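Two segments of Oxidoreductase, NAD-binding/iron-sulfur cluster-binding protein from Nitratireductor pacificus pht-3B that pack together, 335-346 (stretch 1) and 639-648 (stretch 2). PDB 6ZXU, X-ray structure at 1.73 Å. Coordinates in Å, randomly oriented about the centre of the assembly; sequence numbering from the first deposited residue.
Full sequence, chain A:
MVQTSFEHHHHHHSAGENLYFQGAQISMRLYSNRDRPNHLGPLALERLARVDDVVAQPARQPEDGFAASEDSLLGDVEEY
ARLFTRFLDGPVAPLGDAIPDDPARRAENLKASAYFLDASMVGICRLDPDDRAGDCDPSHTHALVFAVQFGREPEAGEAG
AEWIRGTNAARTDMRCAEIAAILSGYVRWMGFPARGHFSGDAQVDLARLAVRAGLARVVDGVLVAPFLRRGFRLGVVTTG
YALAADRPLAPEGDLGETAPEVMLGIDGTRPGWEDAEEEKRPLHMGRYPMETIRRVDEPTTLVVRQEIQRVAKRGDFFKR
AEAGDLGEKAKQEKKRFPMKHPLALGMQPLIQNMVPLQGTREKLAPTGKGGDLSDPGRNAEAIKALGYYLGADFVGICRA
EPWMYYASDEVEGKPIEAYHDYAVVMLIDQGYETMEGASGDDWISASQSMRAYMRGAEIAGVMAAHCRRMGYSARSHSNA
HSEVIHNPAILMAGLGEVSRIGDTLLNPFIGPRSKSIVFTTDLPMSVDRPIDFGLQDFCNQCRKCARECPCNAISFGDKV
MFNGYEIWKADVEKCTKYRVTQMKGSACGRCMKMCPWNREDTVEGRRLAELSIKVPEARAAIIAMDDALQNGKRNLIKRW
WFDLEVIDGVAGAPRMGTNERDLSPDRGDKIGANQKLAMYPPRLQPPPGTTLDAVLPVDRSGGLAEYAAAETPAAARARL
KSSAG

Stretch 1 (335-346) KRFPMKHPLALG
Stretch 2 639-648: RWWFDLEVID

Stretch 1 opens with helical phi/psi at 335-337, forms a type I turn from Arg336 to Met339 (Met339 N to Arg336 O, 2.8 Å), and enters a helix at Pro342. Its partner is largely extended, with a strand at 645-647; Lys340 and Glu645 set the register, their CA atoms 5.1 Å apart.

Arg336, with chi1 to chi3 all t, is long enough to reach the strand. Its NH2 donates in the guanidinium plane to Glu645 OE2 (2.7 Å, a salt bridge) and to Val646 O (3.0 Å); a water links Arg336 NE to Val646 O, 2.8 Å from each. Glu645, t at chi1 and chi2, extends its carboxylate to meet this charge.

Lys340 contributes its backbone: Val646 N donates to Lys340 O at 2.8 Å, nearly straight. Its NZ and Glu645 OE2 share a second water, at 2.8 and 2.5 Å.

His341 (phi/psi -97/141, chi1 t, chi2 -77°) works at both ring nitrogens. ND1 accepts from Leu343 N (3.0 Å), capping the helix, while NE2 donates to Phe642 O (2.9 Å).

Beyond it the contact is apolar. Pro342 CD, in a ring without a backbone NH, meets Leu644 CB at 3.8 Å; Leu343 CD2 (t, p) touches the edge of Trp640 at CH2, 4.0 Å; Leu345 CD1 (m, t) packs on Val646 CG2 at 3.6 Å. In all, 494 Å² is buried.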

ATOM      1  N   LYS A 335      17.514  -4.485 -11.171  1.00 24.73           N
ATOM      2  CA  LYS A 335      17.638  -4.013  -9.745  1.00 25.50           C
ATOM      3  C   LYS A 335      17.210  -2.532  -9.646  1.00 26.75           C
ATOM      4  O   LYS A 335      16.736  -2.072  -8.613  1.00 24.45           O
ATOM      5  CB  LYS A 335      19.080  -4.116  -9.185  1.00 23.15           C
ATOM      6  N   ARG A 336      17.338  -1.815 -10.740  1.00 24.48           N
ATOM      7  CA  ARG A 336      17.204  -0.347 -10.684  1.00 27.00           C
ATOM      8  C   ARG A 336      15.787   0.153 -10.903  1.00 22.40           C
ATOM      9  O   ARG A 336      15.423   1.234 -10.429  1.00 26.39           O
ATOM     10  CB  ARG A 336      18.062   0.199 -11.811  1.00 27.13           C
ATOM     11  CG  ARG A 336      18.218   1.634 -11.783  1.00 31.37           C
ATOM     12  CD  ARG A 336      18.944   2.147 -13.014  1.00 31.55           C
ATOM     13  NE  ARG A 336      18.679   3.582 -12.941  1.00 28.43           N
ATOM     14  CZ  ARG A 336      18.076   4.276 -13.894  1.00 29.24           C
ATOM     15  NH1 ARG A 336      17.682   3.668 -15.028  1.00 24.99           N
ATOM     16  NH2 ARG A 336      17.950   5.610 -13.765  1.00 27.40           N
ATOM     17  N   PHE A 337      14.998  -0.567 -11.691  1.00 24.11           N
ATOM     18  CA  PHE A 337      13.794   0.016 -12.295  1.00 21.40           C
ATOM     19  C   PHE A 337      12.756   0.598 -11.301  1.00 21.44           C
ATOM     20  O   PHE A 337      12.149   1.618 -11.605  1.00 24.86           O
ATOM     21  CB  PHE A 337      13.131  -0.922 -13.284  1.00 22.80           C
ATOM     22  CG  PHE A 337      12.254  -1.965 -12.634  1.00 21.32           C
ATOM     23  CD1 PHE A 337      12.790  -3.117 -12.180  1.00 19.71           C
ATOM     24  CD2 PHE A 337      10.891  -1.744 -12.486  1.00 20.47           C
ATOM     25  CE1 PHE A 337      12.020  -4.108 -11.583  1.00 19.33           C
ATOM     26  CE2 PHE A 337      10.106  -2.716 -11.890  1.00 21.47           C
ATOM     27  CZ  PHE A 337      10.675  -3.876 -11.409  1.00 20.03           C
ATOM     28  N   PRO A 338      12.633   0.029 -10.100  1.00 20.69           N
ATOM     29  CA  PRO A 338      11.717   0.653  -9.180  1.00 22.69           C
ATOM     30  C   PRO A 338      12.354   1.625  -8.194  1.00 25.85           C
ATOM     31  O   PRO A 338      11.665   2.134  -7.276  1.00 21.06           O
ATOM     32  CB  PRO A 338      11.162  -0.566  -8.379  1.00 24.91           C
ATOM     33  CG  PRO A 338      12.341  -1.508  -8.301  1.00 23.80           C
ATOM     34  CD  PRO A 338      13.205  -1.211  -9.519  1.00 21.49           C
ATOM     35  N   MET A 339      13.637   1.887  -8.389  1.00 23.62           N
ATOM     36  CA  MET A 339      14.412   2.700  -7.435  1.00 25.93           C
ATOM     37  C   MET A 339      15.087   3.895  -8.101  1.00 23.90           C
ATOM     38  O   MET A 339      16.099   4.374  -7.650  1.00 27.40           O
ATOM     39  CB  MET A 339      15.475   1.814  -6.779  1.00 28.32           C
ATOM     40  CG  MET A 339      14.852   0.843  -5.766  1.00 30.11           C
ATOM     41  SD  MET A 339      14.279   1.698  -4.339  1.00 31.26           S
ATOM     42  CE  MET A 339      12.898   0.718  -3.692  1.00 39.66           C
ATOM     43  N   LYS A 340      14.482   4.386  -9.151  1.00 22.61           N
ATOM     44  CA  LYS A 340      14.992   5.505  -9.852  1.00 21.87           C
ATOM     45  C   LYS A 340      14.642   6.829  -9.172  1.00 22.04           C
ATOM     46  O   LYS A 340      15.338   7.797  -9.339  1.00 21.19           O
ATOM     47  CB  LYS A 340      14.423   5.531 -11.268  1.00 21.85           C
ATOM     48  CG  LYS A 340      14.632   4.275 -12.048  1.00 22.23           C
ATOM     49  CD  LYS A 340      14.228   4.574 -13.514  1.00 25.50           C
ATOM     50  CE  LYS A 340      13.550   3.436 -14.204  1.00 21.09           C
ATOM     51  NZ  LYS A 340      13.324   3.654 -15.661  1.00 19.47           N
ATOM     52  N   HIS A 341      13.543   6.891  -8.395  1.00 23.57           N
ATOM     53  CA  HIS A 341      13.140   8.140  -7.768  1.00 21.59           C
ATOM     54  C   HIS A 341      13.639   8.193  -6.338  1.00 21.65           C
ATOM     55  O   HIS A 341      13.651   7.175  -5.651  1.00 21.39           O
ATOM     56  CB  HIS A 341      11.622   8.264  -7.819  1.00 21.24           C
ATOM     57  CG  HIS A 341      11.122   9.605  -7.406  1.00 19.58           C
ATOM     58  ND1 HIS A 341      11.060   9.999  -6.088  1.00 21.15           N
ATOM     59  CD2 HIS A 341      10.644  10.630  -8.130  1.00 20.31           C
ATOM     60  CE1 HIS A 341      10.542  11.215  -6.014  1.00 21.45           C
ATOM     61  NE2 HIS A 341      10.309  11.627  -7.249  1.00 20.95           N
ATOM     62  N   PRO A 342      14.108   9.369  -5.865  1.00 23.09           N
ATOM     63  CA  PRO A 342      14.666   9.471  -4.476  1.00 19.41           C
ATOM     64  C   PRO A 342      13.752   9.059  -3.335  1.00 18.82           C
ATOM     65  O   PRO A 342      14.238   8.619  -2.289  1.00 19.53           O
ATOM     66  CB  PRO A 342      14.957  10.971  -4.340  1.00 19.91           C
ATOM     67  CG  PRO A 342      15.304  11.398  -5.712  1.00 22.45           C
ATOM     68  CD  PRO A 342      14.392  10.613  -6.627  1.00 24.16           C
ATOM     69  N   LEU A 343      12.449   9.214  -3.495  1.00 18.96           N
ATOM     70  CA  LEU A 343      11.516   8.783  -2.483  1.00 19.91           C
ATOM     71  C   LEU A 343      11.493   7.282  -2.301  1.00 18.64           C
ATOM     72  O   LEU A 343      11.534   6.780  -1.171  1.00 19.99           O
ATOM     73  CB  LEU A 343      10.100   9.317  -2.794  1.00 20.32           C
ATOM     74  CG  LEU A 343       9.042   9.029  -1.739  1.00 19.96           C
ATOM     75  CD1 LEU A 343       9.362   9.617  -0.365  1.00 21.15           C
ATOM     76  CD2 LEU A 343       7.673   9.542  -2.184  1.00 21.98           C
ATOM     77  N   ALA A 344      11.427   6.552  -3.413  1.00 17.56           N
ATOM     78  CA  ALA A 344      11.556   5.102  -3.358  1.00 19.38           C
ATOM     79  C   ALA A 344      12.916   4.648  -2.747  1.00 19.98           C
ATOM     80  O   ALA A 344      12.973   3.750  -1.921  1.00 19.99           O
ATOM     81  CB  ALA A 344      11.419   4.541  -4.760  1.00 21.68           C
ATOM     82  N   LEU A 345      13.991   5.298  -3.135  1.00 18.91           N
ATOM     83  CA  LEU A 345      15.296   5.048  -2.500  1.00 21.09           C
ATOM     84  C   LEU A 345      15.272   5.289  -0.989  1.00 20.58           C
ATOM     85  O   LEU A 345      15.953   4.584  -0.240  1.00 23.14           O
ATOM     86  CB  LEU A 345      16.419   5.890  -3.150  1.00 21.75           C
ATOM     87  CG  LEU A 345      16.804   5.380  -4.541  1.00 24.29           C
ATOM     88  CD1 LEU A 345      17.578   6.386  -5.331  1.00 23.20           C
ATOM     89  CD2 LEU A 345      17.669   4.121  -4.394  1.00 27.15           C
ATOM     90  N   GLY A 346      14.468   6.218  -0.508  1.00 20.18           N
ATOM     91  CA  GLY A 346      14.306   6.411   0.971  1.00 18.24           C
ATOM     92  C   GLY A 346      13.658   5.239   1.612  1.00 17.68           C
ATOM     93  O   GLY A 346      13.844   4.990   2.805  1.00 19.01           O
ATOM     94  N   ARG A 639      -0.438  16.548  -8.950  1.00 19.51           N
ATOM     95  CA  ARG A 639       0.914  16.211  -9.275  1.00 18.93           C
ATOM     96  C   ARG A 639       1.868  16.882  -8.314  1.00 20.64           C
ATOM     97  O   ARG A 639       2.407  17.954  -8.592  1.00 18.75           O
ATOM     98  CB  ARG A 639       1.211  16.545 -10.740  1.00 18.91           C
ATOM     99  CG  ARG A 639       2.556  16.011 -11.226  1.00 20.29           C
ATOM    100  CD  ARG A 639       2.579  15.997 -12.717  1.00 22.55           C
ATOM    101  NE  ARG A 639       3.898  15.776 -13.273  1.00 23.75           N
ATOM    102  CZ  ARG A 639       4.126  15.871 -14.592  1.00 29.69           C
ATOM    103  NH1 ARG A 639       3.123  16.146 -15.416  1.00 26.07           N
ATOM    104  NH2 ARG A 639       5.327  15.650 -15.112  1.00 29.60           N
ATOM    105  N   TRP A 640       2.088  16.268  -7.160  1.00 18.26           N
ATOM    106  CA  TRP A 640       2.813  16.931  -6.118  1.00 17.34           C
ATOM    107  C   TRP A 640       4.299  16.586  -6.099  1.00 20.60           C
ATOM    108  O   TRP A 640       5.046  17.214  -5.335  1.00 21.01           O
ATOM    109  CB  TRP A 640       2.249  16.503  -4.750  1.00 18.35           C
ATOM    110  CG  TRP A 640       2.196  15.007  -4.522  1.00 18.89           C
ATOM    111  CD1 TRP A 640       1.115  14.173  -4.818  1.00 19.52           C
ATOM    112  CD2 TRP A 640       3.212  14.154  -3.958  1.00 15.59           C
ATOM    113  NE1 TRP A 640       1.412  12.856  -4.491  1.00 19.69           N
ATOM    114  CE2 TRP A 640       2.680  12.816  -3.959  1.00 18.13           C
ATOM    115  CE3 TRP A 640       4.501  14.372  -3.512  1.00 15.11           C
ATOM    116  CZ2 TRP A 640       3.416  11.744  -3.515  1.00 19.46           C
ATOM    117  CZ3 TRP A 640       5.242  13.324  -3.115  1.00 17.77           C
ATOM    118  CH2 TRP A 640       4.704  12.019  -3.085  1.00 17.89           C
ATOM    119  N   TRP A 641       4.718  15.545  -6.832  1.00 18.62           N
ATOM    120  CA  TRP A 641       6.107  15.019  -6.737  1.00 17.34           C
ATOM    121  C   TRP A 641       7.007  15.696  -7.769  1.00 17.97           C
ATOM    122  O   TRP A 641       6.538  16.285  -8.764  1.00 18.95           O
ATOM    123  CB  TRP A 641       6.121  13.466  -6.961  1.00 15.61           C
ATOM    124  CG  TRP A 641       5.516  13.051  -8.292  1.00 14.22           C
ATOM    125  CD1 TRP A 641       6.183  12.853  -9.483  1.00 15.61           C
ATOM    126  CD2 TRP A 641       4.141  12.815  -8.564  1.00 15.81           C
ATOM    127  NE1 TRP A 641       5.295  12.547 -10.466  1.00 18.28           N
ATOM    128  CE2 TRP A 641       4.035  12.494  -9.914  1.00 14.88           C
ATOM    129  CE3 TRP A 641       2.989  12.821  -7.775  1.00 13.81           C
ATOM    130  CZ2 TRP A 641       2.815  12.264 -10.507  1.00 18.15           C
ATOM    131  CZ3 TRP A 641       1.791  12.599  -8.350  1.00 15.33           C
ATOM    132  CH2 TRP A 641       1.695  12.312  -9.713  1.00 16.58           C
ATOM    133  N   PHE A 642       8.317  15.584  -7.530  1.00 21.10           N
ATOM    134  CA  PHE A 642       9.350  16.051  -8.469  1.00 19.83           C
ATOM    135  C   PHE A 642       9.682  14.967  -9.485  1.00 23.88           C
ATOM    136  O   PHE A 642       9.698  13.787  -9.148  1.00 22.47           O
ATOM    137  CB  PHE A 642      10.639  16.416  -7.712  1.00 19.40           C
ATOM    138  CG  PHE A 642      10.519  17.540  -6.712  1.00 20.00           C
ATOM    139  CD1 PHE A 642       9.578  18.526  -6.835  1.00 20.65           C
ATOM    140  CD2 PHE A 642      11.417  17.588  -5.650  1.00 22.90           C
ATOM    141  CE1 PHE A 642       9.469  19.529  -5.927  1.00 22.22           C
ATOM    142  CE2 PHE A 642      11.360  18.602  -4.736  1.00 23.42           C
ATOM    143  CZ  PHE A 642      10.387  19.573  -4.879  1.00 23.38           C
ATOM    144  N   ASP A 643       9.926  15.364 -10.713  1.00 21.11           N
ATOM    145  CA  ASP A 643      10.417  14.467 -11.736  1.00 22.20           C
ATOM    146  C   ASP A 643      11.968  14.347 -11.667  1.00 23.76           C
ATOM    147  O   ASP A 643      12.687  15.137 -12.247  1.00 24.24           O
ATOM    148  CB  ASP A 643      10.017  14.976 -13.116  1.00 25.07           C
ATOM    149  CG  ASP A 643       8.567  14.810 -13.378  1.00 24.47           C
ATOM    150  OD1 ASP A 643       7.878  14.009 -12.683  1.00 31.80           O
ATOM    151  OD2 ASP A 643       8.074  15.482 -14.243  1.00 27.44           O
ATOM    152  N   LEU A 644      12.436  13.430 -10.852  1.00 21.78           N
ATOM    153  CA  LEU A 644      13.822  13.171 -10.569  1.00 21.50           C
ATOM    154  C   LEU A 644      14.133  11.718 -10.831  1.00 24.97           C
ATOM    155  O   LEU A 644      13.380  10.847 -10.403  1.00 23.14           O
ATOM    156  CB  LEU A 644      14.193  13.490  -9.099  1.00 21.72           C
ATOM    157  CG  LEU A 644      14.051  14.953  -8.680  1.00 22.70           C
ATOM    158  CD1 LEU A 644      14.292  15.153  -7.187  1.00 23.34           C
ATOM    159  CD2 LEU A 644      14.982  15.825  -9.515  1.00 24.84           C
ATOM    160  N   GLU A 645      15.249  11.478 -11.519  1.00 22.76           N
ATOM    161  CA  GLU A 645      15.771  10.159 -11.796  1.00 23.22           C
ATOM    162  C   GLU A 645      17.174  10.146 -11.275  1.00 24.82           C
ATOM    163  O   GLU A 645      17.979  10.969 -11.647  1.00 22.43           O
ATOM    164  CB  GLU A 645      15.725   9.884 -13.325  1.00 24.27           C
ATOM    165  CG  GLU A 645      16.399   8.607 -13.718  1.00 25.54           C
ATOM    166  CD  GLU A 645      16.359   8.317 -15.213  1.00 27.34           C
ATOM    167  OE1 GLU A 645      16.058   9.211 -16.057  1.00 28.90           O
ATOM    168  OE2 GLU A 645      16.623   7.140 -15.563  1.00 31.99           O
ATOM    169  N   VAL A 646      17.463   9.191 -10.407  1.00 22.98           N
ATOM    170  CA  VAL A 646      18.824   8.970  -9.939  1.00 25.75           C
ATOM    171  C   VAL A 646      19.576   8.078 -10.976  1.00 26.51           C
ATOM    172  O   VAL A 646      19.137   6.966 -11.338  1.00 24.65           O
ATOM    173  CB  VAL A 646      18.830   8.287  -8.601  1.00 24.30           C
ATOM    174  CG1 VAL A 646      20.217   7.914  -8.185  1.00 30.62           C
ATOM    175  CG2 VAL A 646      18.172   9.180  -7.569  1.00 23.10           C
ATOM    176  N   ILE A 647      20.667   8.633 -11.477  1.00 26.85           N
ATOM    177  CA  ILE A 647      21.595   7.955 -12.358  1.00 31.10           C
ATOM    178  C   ILE A 647      22.994   8.081 -11.769  1.00 30.14           C
ATOM    179  O   ILE A 647      23.433   9.160 -11.476  1.00 31.25           O
ATOM    180  CB  ILE A 647      21.623   8.602 -13.727  1.00 30.61           C
ATOM    181  CG1 ILE A 647      20.370   8.244 -14.483  1.00 32.39           C
ATOM    182  CG2 ILE A 647      22.834   8.069 -14.501  1.00 37.28           C
ATOM    183  CD1 ILE A 647      20.031   9.111 -15.685  1.00 36.08           C
ATOM    184  N   ASP A 648      23.653   6.953 -11.591  1.00 30.91           N
ATOM    185  CA  ASP A 648      25.054   6.967 -11.099  1.00 34.04           C
ATOM    186  C   ASP A 648      25.103   7.729  -9.740  1.00 34.89           C
ATOM    187  O   ASP A 648      26.013   8.493  -9.439  1.00 32.65           O
ATOM    188  CB  ASP A 648      25.990   7.581 -12.176  1.00 29.51           C
TER
HETATM  189  O   HOH W   1      15.238   5.427 -16.723  1.00 25.02           O
HETATM  190  O   HOH W   2      19.422   4.347 -10.396  1.00 30.40           O